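Long-range contacts in KmHsv2 (Kluyveromyces marxianus, PDB 3VU4), which probably binds phosphoinositides on membranes as a seven-bladed beta-propeller of the PROPPIN family, to which the autophagy protein Atg18 also belongs: residues A[118-123]-A[136-141]; A[161-166]-A[189-194]; A[232-237]-A[265-270]. All coordinates share one frame; numbering follows the deposited sequence.

Contact 1: residues A[118-123]-A[136-141]; sequences GDVISV and DIRFGG
Backbone hydrogen bonds hold these two antiparallel strands together. Ile-121 and Ile-137 form the hydrogen-bonded pair: Ile-121 N donates to Ile-137 O at 2.7 Å, and Ile-137 N returns a nearly straight bond (175°) to Ile-121 O at 3.0 Å, both lying in the carbonyl planes. Beyond the non-hydrogen-bonded pair Val-120 and Arg-138, Phe-139 N reaches Asp-119 O at 3.2 Å, but from well above the plane of that carbonyl.

Two polar side-chain pairs flank this ladder. At one end Ser-122 OG donates to Asp-136 OD1 (2.7 Å), arriving from above the carboxylate plane; Tyr-117 also bonds the hydroxyl and Arg-132 pairs with the carboxylate, so the serine sits within a small polar network. At the other end the Arg-138 chain bends at chi2 and chi3, which brings Asp-119 OD1 over one face of the guanidinium. The planes are 45° apart, and the salt bridge from Arg-138 NH1 to Asp-119 OD2 (3.3 Å) carries only a weak, bent hydrogen bond; Glu-155 also pairs weakly with Arg-138. On the same face, Val-120 CG2 meets Arg-138 CD (3.6 Å).

The apolar contact lies on the face of Ile-121 and Ile-137. Ile-121 CG1 stands over one face of the Phe-139 ring in a CH-pi contact, 3.8 Å from the ring centroid. Gly-141 N lies over the opposite ring face, while Val-120 N meets the ring edge.

The pair is a beta hairpin at the outer side of a propeller blade. Strand 112-117 flanks 120-125 within the sheet, and Ile-121, Ile-137 and Phe-139 all pack on Tyr-152 from strand 149-154 of the following blade.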
loop_
_atom_site.group_PDB
_atom_site.type_symbol
_atom_site.label_atom_id
_atom_site.label_comp_id
_atom_site.label_asym_id
_atom_site.label_seq_id
_atom_site.Cartn_x
_atom_site.Cartn_y
_atom_site.Cartn_z
ATOM N N GLY A 118 16.247 -4.381 11.182
ATOM C CA GLY A 118 17.400 -3.521 11.351
ATOM C C GLY A 118 17.549 -2.752 10.056
ATOM O O GLY A 118 16.588 -2.126 9.592
ATOM N N ASP A 119 18.731 -2.805 9.452
ATOM C CA ASP A 119 18.944 -2.101 8.196
ATOM C C ASP A 119 19.319 -3.072 7.087
ATOM O O ASP A 119 20.135 -2.765 6.217
ATOM C CB ASP A 119 20.017 -1.021 8.359
ATOM C CG ASP A 119 21.364 -1.586 8.723
ATOM O OD1 ASP A 119 21.455 -2.813 8.960
ATOM O OD2 ASP A 119 22.331 -0.795 8.774
ATOM N N VAL A 120 18.681 -4.237 7.113
ATOM C CA VAL A 120 18.928 -5.278 6.130
ATOM C C VAL A 120 17.631 -5.811 5.510
ATOM O O VAL A 120 16.586 -5.855 6.161
ATOM C CB VAL A 120 19.666 -6.469 6.793
ATOM C CG1 VAL A 120 19.898 -7.580 5.781
ATOM C CG2 VAL A 120 20.978 -5.995 7.394
ATOM N N ILE A 121 17.698 -6.205 4.243
ATOM C CA ILE A 121 16.550 -6.800 3.578
ATOM C C ILE A 121 17.023 -8.172 3.118
ATOM O O ILE A 121 18.054 -8.279 2.453
ATOM C CB ILE A 121 16.096 -6.008 2.334
ATOM C CG1 ILE A 121 15.672 -4.593 2.729
ATOM C CG2 ILE A 121 14.935 -6.733 1.663
ATOM C CD1 ILE A 121 15.186 -3.752 1.572
ATOM N N SER A 122 16.291 -9.219 3.483
ATOM C CA SER A 122 16.658 -10.578 3.083
ATOM C C SER A 122 15.561 -11.221 2.259
ATOM O O SER A 122 14.381 -11.137 2.591
ATOM C CB SER A 122 16.946 -11.459 4.306
ATOM O OG SER A 122 18.179 -11.114 4.915
ATOM N N VAL A 123 15.949 -11.865 1.172
ATOM C CA VAL A 123 14.963 -12.516 0.337
ATOM C C VAL A 123 15.176 -14.019 0.429
ATOM O O VAL A 123 16.228 -14.526 0.053
ATOM C CB VAL A 123 15.085 -12.067 -1.140
ATOM C CG1 VAL A 123 13.858 -12.509 -1.915
ATOM C CG2 VAL A 123 15.243 -10.556 -1.221
ATOM N N ASP A 136 22.175 -10.427 1.089
ATOM C CA ASP A 136 21.420 -9.464 1.876
ATOM C C ASP A 136 21.707 -8.063 1.368
ATOM O O ASP A 136 22.815 -7.771 0.913
ATOM C CB ASP A 136 21.786 -9.567 3.353
ATOM C CG ASP A 136 21.119 -10.742 4.025
ATOM O OD1 ASP A 136 20.321 -11.424 3.341
ATOM O OD2 ASP A 136 21.386 -10.979 5.227
ATOM N N ILE A 137 20.691 -7.211 1.441
ATOM C CA ILE A 137 20.782 -5.828 0.994
ATOM C C ILE A 137 20.667 -4.877 2.189
ATOM O O ILE A 137 19.976 -5.166 3.170
ATOM C CB ILE A 137 19.655 -5.539 -0.020
ATOM C CG1 ILE A 137 19.887 -6.381 -1.275
ATOM C CG2 ILE A 137 19.592 -4.057 -0.356
ATOM C CD1 ILE A 137 18.690 -6.476 -2.203
ATOM N N ARG A 138 21.364 -3.751 2.113
ATOM C CA ARG A 138 21.322 -2.754 3.173
ATOM C C ARG A 138 20.479 -1.572 2.699
ATOM O O ARG A 138 20.743 -0.992 1.647
ATOM C CB ARG A 138 22.742 -2.295 3.516
ATOM C CG ARG A 138 23.613 -3.414 4.063
ATOM C CD ARG A 138 23.166 -3.841 5.462
ATOM N NE ARG A 138 23.740 -2.973 6.487
ATOM C CZ ARG A 138 24.660 -3.365 7.363
ATOM N NH1 ARG A 138 25.134 -2.502 8.255
ATOM N NH2 ARG A 138 25.093 -4.623 7.355
ATOM N N PHE A 139 19.455 -1.225 3.469
ATOM C CA PHE A 139 18.589 -0.120 3.099
ATOM C C PHE A 139 18.462 0.882 4.253
ATOM O O PHE A 139 18.985 0.647 5.338
ATOM C CB PHE A 139 17.220 -0.668 2.680
ATOM C CG PHE A 139 16.354 -1.100 3.825
ATOM C CD1 PHE A 139 16.873 -1.872 4.864
ATOM C CD2 PHE A 139 15.009 -0.743 3.861
ATOM C CE1 PHE A 139 16.062 -2.279 5.923
ATOM C CE2 PHE A 139 14.184 -1.146 4.920
ATOM C CZ PHE A 139 14.713 -1.915 5.951
ATOM N N GLY A 140 17.767 1.993 4.015
ATOM C CA GLY A 140 17.624 3.009 5.042
ATOM C C GLY A 140 16.280 3.099 5.739
ATOM O O GLY A 140 15.922 4.160 6.229
ATOM N N GLY A 141 15.526 2.006 5.782
ATOM C CA GLY A 141 14.242 2.045 6.458
ATOM C C GLY A 141 12.991 1.882 5.610
ATOM O O GLY A 141 11.962 1.415 6.102
#

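Contact 2: residues A[161-166]-A[189-194]. With SO4 (sulfate ion), chain E.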
loop_
_atom_site.group_PDB
_atom_site.type_symbol
_atom_site.label_atom_id
_atom_site.label_comp_id
_atom_site.label_asym_id
_atom_site.label_seq_id
_atom_site.Cartn_x
_atom_site.Cartn_y
_atom_site.Cartn_z
ATOM N N ILE A 161 16.232 6.167 -3.593
ATOM C CA ILE A 161 15.751 4.793 -3.671
ATOM C C ILE A 161 16.410 3.997 -4.789
ATOM O O ILE A 161 16.901 4.555 -5.768
ATOM C CB ILE A 161 14.220 4.697 -3.858
ATOM C CG1 ILE A 161 13.777 5.455 -5.110
ATOM C CG2 ILE A 161 13.524 5.198 -2.625
ATOM C CD1 ILE A 161 12.304 5.273 -5.429
ATOM N N HIS A 162 16.417 2.682 -4.616
ATOM C CA HIS A 162 17.001 1.749 -5.567
ATOM C C HIS A 162 15.882 0.806 -6.001
ATOM O O HIS A 162 15.133 0.307 -5.164
ATOM C CB HIS A 162 18.114 0.933 -4.892
ATOM C CG HIS A 162 19.270 1.756 -4.416
ATOM N ND1 HIS A 162 20.412 1.943 -5.166
ATOM C CD2 HIS A 162 19.448 2.471 -3.278
ATOM C CE1 HIS A 162 21.243 2.737 -4.511
ATOM N NE2 HIS A 162 20.681 3.072 -3.363
ATOM N N ILE A 163 15.760 0.576 -7.306
ATOM C CA ILE A 163 14.736 -0.325 -7.831
ATOM C C ILE A 163 15.452 -1.527 -8.436
ATOM O O ILE A 163 16.353 -1.372 -9.262
ATOM C CB ILE A 163 13.891 0.351 -8.941
ATOM C CG1 ILE A 163 13.226 1.613 -8.393
ATOM C CG2 ILE A 163 12.842 -0.633 -9.477
ATOM C CD1 ILE A 163 12.476 2.402 -9.443
ATOM N N THR A 164 15.066 -2.725 -8.029
ATOM C CA THR A 164 15.717 -3.906 -8.570
ATOM C C THR A 164 14.733 -5.019 -8.870
ATOM O O THR A 164 13.775 -5.228 -8.130
ATOM C CB THR A 164 16.822 -4.429 -7.611
ATOM O OG1 THR A 164 17.402 -5.616 -8.162
ATOM C CG2 THR A 164 16.257 -4.746 -6.243
ATOM N N LYS A 165 14.970 -5.725 -9.969
ATOM C CA LYS A 165 14.098 -6.822 -10.372
ATOM C C LYS A 165 14.507 -8.097 -9.652
ATOM O O LYS A 165 15.687 -8.342 -9.427
ATOM C CB LYS A 165 14.188 -7.042 -11.882
ATOM C CG LYS A 165 13.982 -5.783 -12.715
ATOM C CD LYS A 165 14.230 -6.062 -14.197
ATOM C CE LYS A 165 14.147 -4.791 -15.040
ATOM N NZ LYS A 165 14.527 -5.050 -16.462
ATOM N N LEU A 166 13.527 -8.905 -9.281
ATOM C CA LEU A 166 13.824 -10.151 -8.601
ATOM C C LEU A 166 13.415 -11.315 -9.489
ATOM O O LEU A 166 12.241 -11.696 -9.546
ATOM C CB LEU A 166 13.084 -10.219 -7.266
ATOM C CG LEU A 166 13.976 -10.399 -6.038
ATOM C CD1 LEU A 166 15.001 -9.284 -5.980
ATOM C CD2 LEU A 166 13.122 -10.402 -4.788
ATOM N N VAL A 189 17.942 0.327 -11.000
ATOM C CA VAL A 189 17.705 1.745 -11.234
ATOM C C VAL A 189 17.832 2.481 -9.912
ATOM O O VAL A 189 17.324 2.029 -8.884
ATOM C CB VAL A 189 16.309 1.991 -11.810
ATOM C CG1 VAL A 189 16.043 3.484 -11.906
ATOM C CG2 VAL A 189 16.197 1.332 -13.172
ATOM N N LEU A 190 18.499 3.623 -9.951
ATOM C CA LEU A 190 18.733 4.418 -8.763
ATOM C C LEU A 190 18.114 5.799 -8.929
ATOM O O LEU A 190 18.385 6.484 -9.910
ATOM C CB LEU A 190 20.238 4.518 -8.545
ATOM C CG LEU A 190 20.833 5.356 -7.424
ATOM C CD1 LEU A 190 22.297 4.969 -7.255
ATOM C CD2 LEU A 190 20.680 6.846 -7.744
ATOM N N ILE A 191 17.286 6.213 -7.969
ATOM C CA ILE A 191 16.637 7.515 -8.067
ATOM C C ILE A 191 16.795 8.396 -6.840
ATOM O O ILE A 191 16.472 7.988 -5.721
ATOM C CB ILE A 191 15.123 7.380 -8.307
ATOM C CG1 ILE A 191 14.849 6.368 -9.407
ATOM C CG2 ILE A 191 14.544 8.733 -8.697
ATOM C CD1 ILE A 191 13.405 5.918 -9.468
ATOM N N LYS A 192 17.289 9.609 -7.050
ATOM C CA LYS A 192 17.422 10.556 -5.959
ATOM C C LYS A 192 16.098 11.310 -5.895
ATOM O O LYS A 192 16.014 12.476 -6.279
ATOM C CB LYS A 192 18.556 11.526 -6.232
ATOM C CG LYS A 192 19.919 10.901 -6.158
ATOM C CD LYS A 192 20.962 11.982 -6.144
ATOM C CE LYS A 192 22.343 11.418 -5.911
ATOM N NZ LYS A 192 23.327 12.541 -5.951
ATOM N N ALA A 193 15.071 10.616 -5.405
ATOM C CA ALA A 193 13.709 11.141 -5.290
ATOM C C ALA A 193 13.516 12.398 -4.442
ATOM O O ALA A 193 12.868 13.339 -4.890
ATOM C CB ALA A 193 12.774 10.041 -4.791
ATOM N N HIS A 194 14.056 12.423 -3.226
ATOM C CA HIS A 194 13.880 13.598 -2.377
ATOM C C HIS A 194 15.138 14.041 -1.661
ATOM O O HIS A 194 16.108 13.299 -1.563
ATOM C CB HIS A 194 12.804 13.334 -1.330
ATOM C CG HIS A 194 11.468 12.989 -1.906
ATOM N ND1 HIS A 194 10.442 13.906 -2.009
ATOM C CD2 HIS A 194 10.989 11.825 -2.407
ATOM C CE1 HIS A 194 9.387 13.317 -2.549
ATOM N NE2 HIS A 194 9.691 12.056 -2.800
HETATM S S SO4 E . 11.857 17.118 -0.911
HETATM O O1 SO4 E . 12.565 16.655 -2.120
HETATM O O2 SO4 E . 10.410 16.905 -1.095
HETATM O O3 SO4 E . 12.306 16.359 0.273
HETATM O O4 SO4 E . 12.158 18.547 -0.700
#
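Strands 161-165 and 189-191 pair antiparallel through four backbone hydrogen bonds, two each at Ile-161 with Ile-191 and at Ile-163 with Val-189. The link from Ile-191 N to Ile-161 O (2.8 Å) is nearly straight and runs almost along the C=O axis. Ile-163 crosses Ile-191 obliquely, CD1 to CD1 at 3.6 Å, on the face they share with Ile-161 and Val-189. On the other face the His-162 ring lies alongside Leu-190, with His-162 CE1 3.7 Å from Leu-190 CD1, while its NE2 bonds to Asn-154.

Past the strand end, His-194 turns to a bound sulfate. His-194 CB meets SO4 O1 at 3.4 Å. CG, anti to the carbonyl carbon (chi1 -59°), carries the ring so that the sulfur lies in the ring plane, at its edge. His-194 ND1 then donates an almost straight bond (175°) to SO4 O2 at 3.1 Å. At the far side of the ring, NE2 is hydrogen-bonded to Thr-212 OG1, which helps to fix its rotation. An alanine here removes the imidazole, with its bonds to the sulfate and to Thr-212, and would probably weaken anion binding.

Arg-221, Ser-214 and the backbone N atoms of Thr-195 and Asn-196 complete the sulfate site. Backbone N-H groups, a hydroxyl, an imidazole and an arginine together are consistent with a phosphate-binding pocket, and the sulfate, probably from the crystallisation liquor, may mimic a phosphoinositide phosphate.

Contact 3: residues A[232-237]-A[265-270]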
loop_
_atom_site.group_PDB
_atom_site.type_symbol
_atom_site.label_atom_id
_atom_site.label_comp_id
_atom_site.label_asym_id
_atom_site.label_seq_id
_atom_site.Cartn_x
_atom_site.Cartn_y
_atom_site.Cartn_z
ATOM N N ARG A 232 5.670 12.483 -13.066
ATOM C CA ARG A 232 4.677 13.392 -12.493
ATOM C C ARG A 232 5.134 13.997 -11.169
ATOM O O ARG A 232 5.950 13.418 -10.443
ATOM C CB ARG A 232 3.366 12.656 -12.238
ATOM C CG ARG A 232 2.717 12.076 -13.456
ATOM C CD ARG A 232 1.856 13.096 -14.162
ATOM N NE ARG A 232 1.235 12.503 -15.339
ATOM C CZ ARG A 232 1.544 12.830 -16.587
ATOM N NH1 ARG A 232 2.468 13.753 -16.821
ATOM N NH2 ARG A 232 0.935 12.233 -17.595
ATOM N N GLU A 233 4.589 15.164 -10.859
ATOM C CA GLU A 233 4.897 15.826 -9.610
ATOM C C GLU A 233 3.626 16.548 -9.160
ATOM O O GLU A 233 2.979 17.238 -9.951
ATOM C CB GLU A 233 6.069 16.812 -9.759
ATOM C CG GLU A 233 6.815 17.015 -8.446
ATOM C CD GLU A 233 8.061 17.898 -8.549
ATOM O OE1 GLU A 233 7.923 19.140 -8.570
ATOM O OE2 GLU A 233 9.181 17.350 -8.601
ATOM N N PHE A 234 3.260 16.350 -7.895
ATOM C CA PHE A 234 2.074 16.978 -7.331
ATOM C C PHE A 234 2.438 17.775 -6.084
ATOM O O PHE A 234 3.336 17.397 -5.340
ATOM C CB PHE A 234 1.048 15.912 -6.965
ATOM C CG PHE A 234 0.693 15.002 -8.095
ATOM C CD1 PHE A 234 -0.098 15.451 -9.144
ATOM C CD2 PHE A 234 1.143 13.686 -8.109
ATOM C CE1 PHE A 234 -0.441 14.600 -10.195
ATOM C CE2 PHE A 234 0.807 12.826 -9.155
ATOM C CZ PHE A 234 0.011 13.287 -10.199
ATOM N N ARG A 235 1.740 18.879 -5.857
ATOM C CA ARG A 235 1.988 19.710 -4.687
ATOM C C ARG A 235 0.834 19.459 -3.742
ATOM O O ARG A 235 -0.318 19.470 -4.156
ATOM C CB ARG A 235 2.016 21.179 -5.083
ATOM C CG ARG A 235 2.881 21.448 -6.296
ATOM C CD ARG A 235 4.309 21.723 -5.912
ATOM N NE ARG A 235 4.523 23.157 -5.748
ATOM C CZ ARG A 235 5.657 23.700 -5.319
ATOM N NH1 ARG A 235 6.691 22.926 -5.004
ATOM N NH2 ARG A 235 5.757 25.021 -5.216
ATOM N N ARG A 236 1.134 19.211 -2.476
ATOM C CA ARG A 236 0.080 18.957 -1.511
ATOM C C ARG A 236 -0.477 20.290 -1.052
ATOM O O ARG A 236 -1.622 20.391 -0.605
ATOM C CB ARG A 236 0.639 18.148 -0.342
ATOM C CG ARG A 236 0.846 16.683 -0.702
ATOM C CD ARG A 236 1.807 15.940 0.220
ATOM N NE ARG A 236 1.468 15.962 1.646
ATOM C CZ ARG A 236 0.239 16.006 2.155
ATOM N NH1 ARG A 236 -0.836 16.051 1.368
ATOM N NH2 ARG A 236 0.087 15.975 3.468
ATOM N N GLY A 237 0.340 21.322 -1.196
ATOM C CA GLY A 237 -0.083 22.650 -0.800
ATOM C C GLY A 237 -0.723 22.746 0.578
ATOM O O GLY A 237 -0.049 22.616 1.606
ATOM N N HIS A 265 -7.193 12.666 -0.376
ATOM C CA HIS A 265 -6.859 13.442 -1.572
ATOM C C HIS A 265 -6.622 12.500 -2.750
ATOM O O HIS A 265 -6.115 11.387 -2.582
ATOM C CB HIS A 265 -5.574 14.251 -1.360
ATOM C CG HIS A 265 -5.568 15.084 -0.115
ATOM N ND1 HIS A 265 -6.107 16.353 -0.061
ATOM C CD2 HIS A 265 -5.079 14.830 1.124
ATOM C CE1 HIS A 265 -5.948 16.843 1.154
ATOM N NE2 HIS A 265 -5.327 15.940 1.892
ATOM N N VAL A 266 -6.978 12.948 -3.945
ATOM C CA VAL A 266 -6.770 12.140 -5.132
ATOM C C VAL A 266 -5.991 12.952 -6.147
ATOM O O VAL A 266 -6.348 14.092 -6.438
ATOM C CB VAL A 266 -8.101 11.707 -5.763
ATOM C CG1 VAL A 266 -7.840 11.023 -7.099
ATOM C CG2 VAL A 266 -8.844 10.771 -4.813
ATOM N N PHE A 267 -4.908 12.371 -6.656
ATOM C CA PHE A 267 -4.075 13.022 -7.664
ATOM C C PHE A 267 -4.231 12.235 -8.961
ATOM O O PHE A 267 -4.417 11.010 -8.944
ATOM C CB PHE A 267 -2.613 13.044 -7.216
ATOM C CG PHE A 267 -2.378 13.868 -5.993
ATOM C CD1 PHE A 267 -2.193 15.236 -6.090
ATOM C CD2 PHE A 267 -2.376 13.277 -4.729
ATOM C CE1 PHE A 267 -2.007 16.017 -4.939
ATOM C CE2 PHE A 267 -2.193 14.041 -3.587
ATOM C CZ PHE A 267 -2.007 15.413 -3.688
ATOM N N GLU A 268 -4.154 12.930 -10.085
ATOM C CA GLU A 268 -4.331 12.272 -11.371
ATOM C C GLU A 268 -3.048 12.091 -12.175
ATOM O O GLU A 268 -2.403 13.075 -12.541
ATOM C CB GLU A 268 -5.363 13.061 -12.187
ATOM C CG GLU A 268 -5.527 12.620 -13.640
ATOM C CD GLU A 268 -6.571 13.451 -14.371
ATOM O OE1 GLU A 268 -7.779 13.163 -14.220
ATOM O OE2 GLU A 268 -6.185 14.406 -15.080
ATOM N N ILE A 269 -2.681 10.837 -12.444
ATOM C CA ILE A 269 -1.488 10.535 -13.241
ATOM C C ILE A 269 -1.822 10.659 -14.743
ATOM O O ILE A 269 -1.044 11.210 -15.532
ATOM C CB ILE A 269 -0.938 9.121 -12.922
ATOM C CG1 ILE A 269 -0.127 9.160 -11.618
ATOM C CG2 ILE A 269 -0.058 8.619 -14.061
ATOM C CD1 ILE A 269 -0.957 9.348 -10.361
ATOM N N PHE A 270 -2.976 10.139 -15.140
ATOM C CA PHE A 270 -3.420 10.269 -16.523
ATOM C C PHE A 270 -4.940 10.208 -16.530
ATOM O O PHE A 270 -5.536 9.548 -15.675
ATOM C CB PHE A 270 -2.792 9.189 -17.425
ATOM C CG PHE A 270 -3.336 7.796 -17.226
ATOM C CD1 PHE A 270 -4.562 7.425 -17.776
ATOM C CD2 PHE A 270 -2.584 6.830 -16.547
ATOM C CE1 PHE A 270 -5.038 6.113 -17.663
ATOM C CE2 PHE A 270 -3.046 5.517 -16.428
ATOM C CZ PHE A 270 -4.280 5.160 -16.990
#
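Arg-232 makes the strongest polar link, gripping the backbone carbonyl of Ile-269. Arg-232 NE donates to Ile-269 O at 2.6 Å along a carbonyl lone pair, with the oxygen close to the guanidinium plane. Arg-232 NH2 adds a weak, bent second bond to the same Ile-269 O (3.0 Å, 129°), so one oxygen receives two donors from the guanidinium edge. The bend at chi2 lets the arginine chain reach the carbonyl just past the end of strand 263-268.

Next to this grip, the Phe-234 and Phe-267 side chains run antiparallel alongside each other. Phe-267 CB lies over the centre of the Phe-234 ring, 3.7 Å from its centroid, as a CH-pi contact. Phe-234 CB meets Phe-267 CD1 at 3.4 Å, obliquely to that ring. The rings themselves are oblique, with planes at 37° and centroids 5.0 Å apart, so it is Phe-267 CB, more than its ring, that covers the Phe-234 face.

Further contacts surround this pair. Glu-268 O sits at the edge of the Phe-234 ring, 3.4 Å from Phe-234 CZ, and Ile-269 CD1 approaches the same end of the ring. Arg-236 lays CG against Phe-267 CZ at 4.3 Å, while its NH2 forms a salt bridge with Asp-239.

Residues 234-237 read Phe-Arg-Arg-Gly, the FRRG motif of PROPPINs, whose arginines are associated with phosphoinositide binding in this family; here a sulfate lies near Arg-235.

The strands, 148° apart in direction, belong to different sheets. Strand 230-235 is the outermost of its blade, next to 219-224, and lies against the following blade, where 263-268 runs between 254-259 and 296-299; Phe-267 spans the interface, touching Ile-220 on one side and Val-257 on the other.

In the fold
Along the chain the three contacts follow in series, none enclosing or crossing another. Contact 1 closes a loop, with 12 residues between its segments, linking the last two strands of one blade. The chain then turns a corner at Gly-140 and Gly-141 into the next blade, whose last two strands contact 2 joins across a longer loop that is partly unmodelled. These blades touch where Val-123 CG1 meets Leu-166 CD2. Contact 3 differs in kind: it spans 27 residues, including strands 243-248 and 254-259, and ties the edge strand of one blade to the next blade. Contacts 2 and 3 do not touch, but Ile-191 packs on Phe-223, in the blade that supplies 232-237.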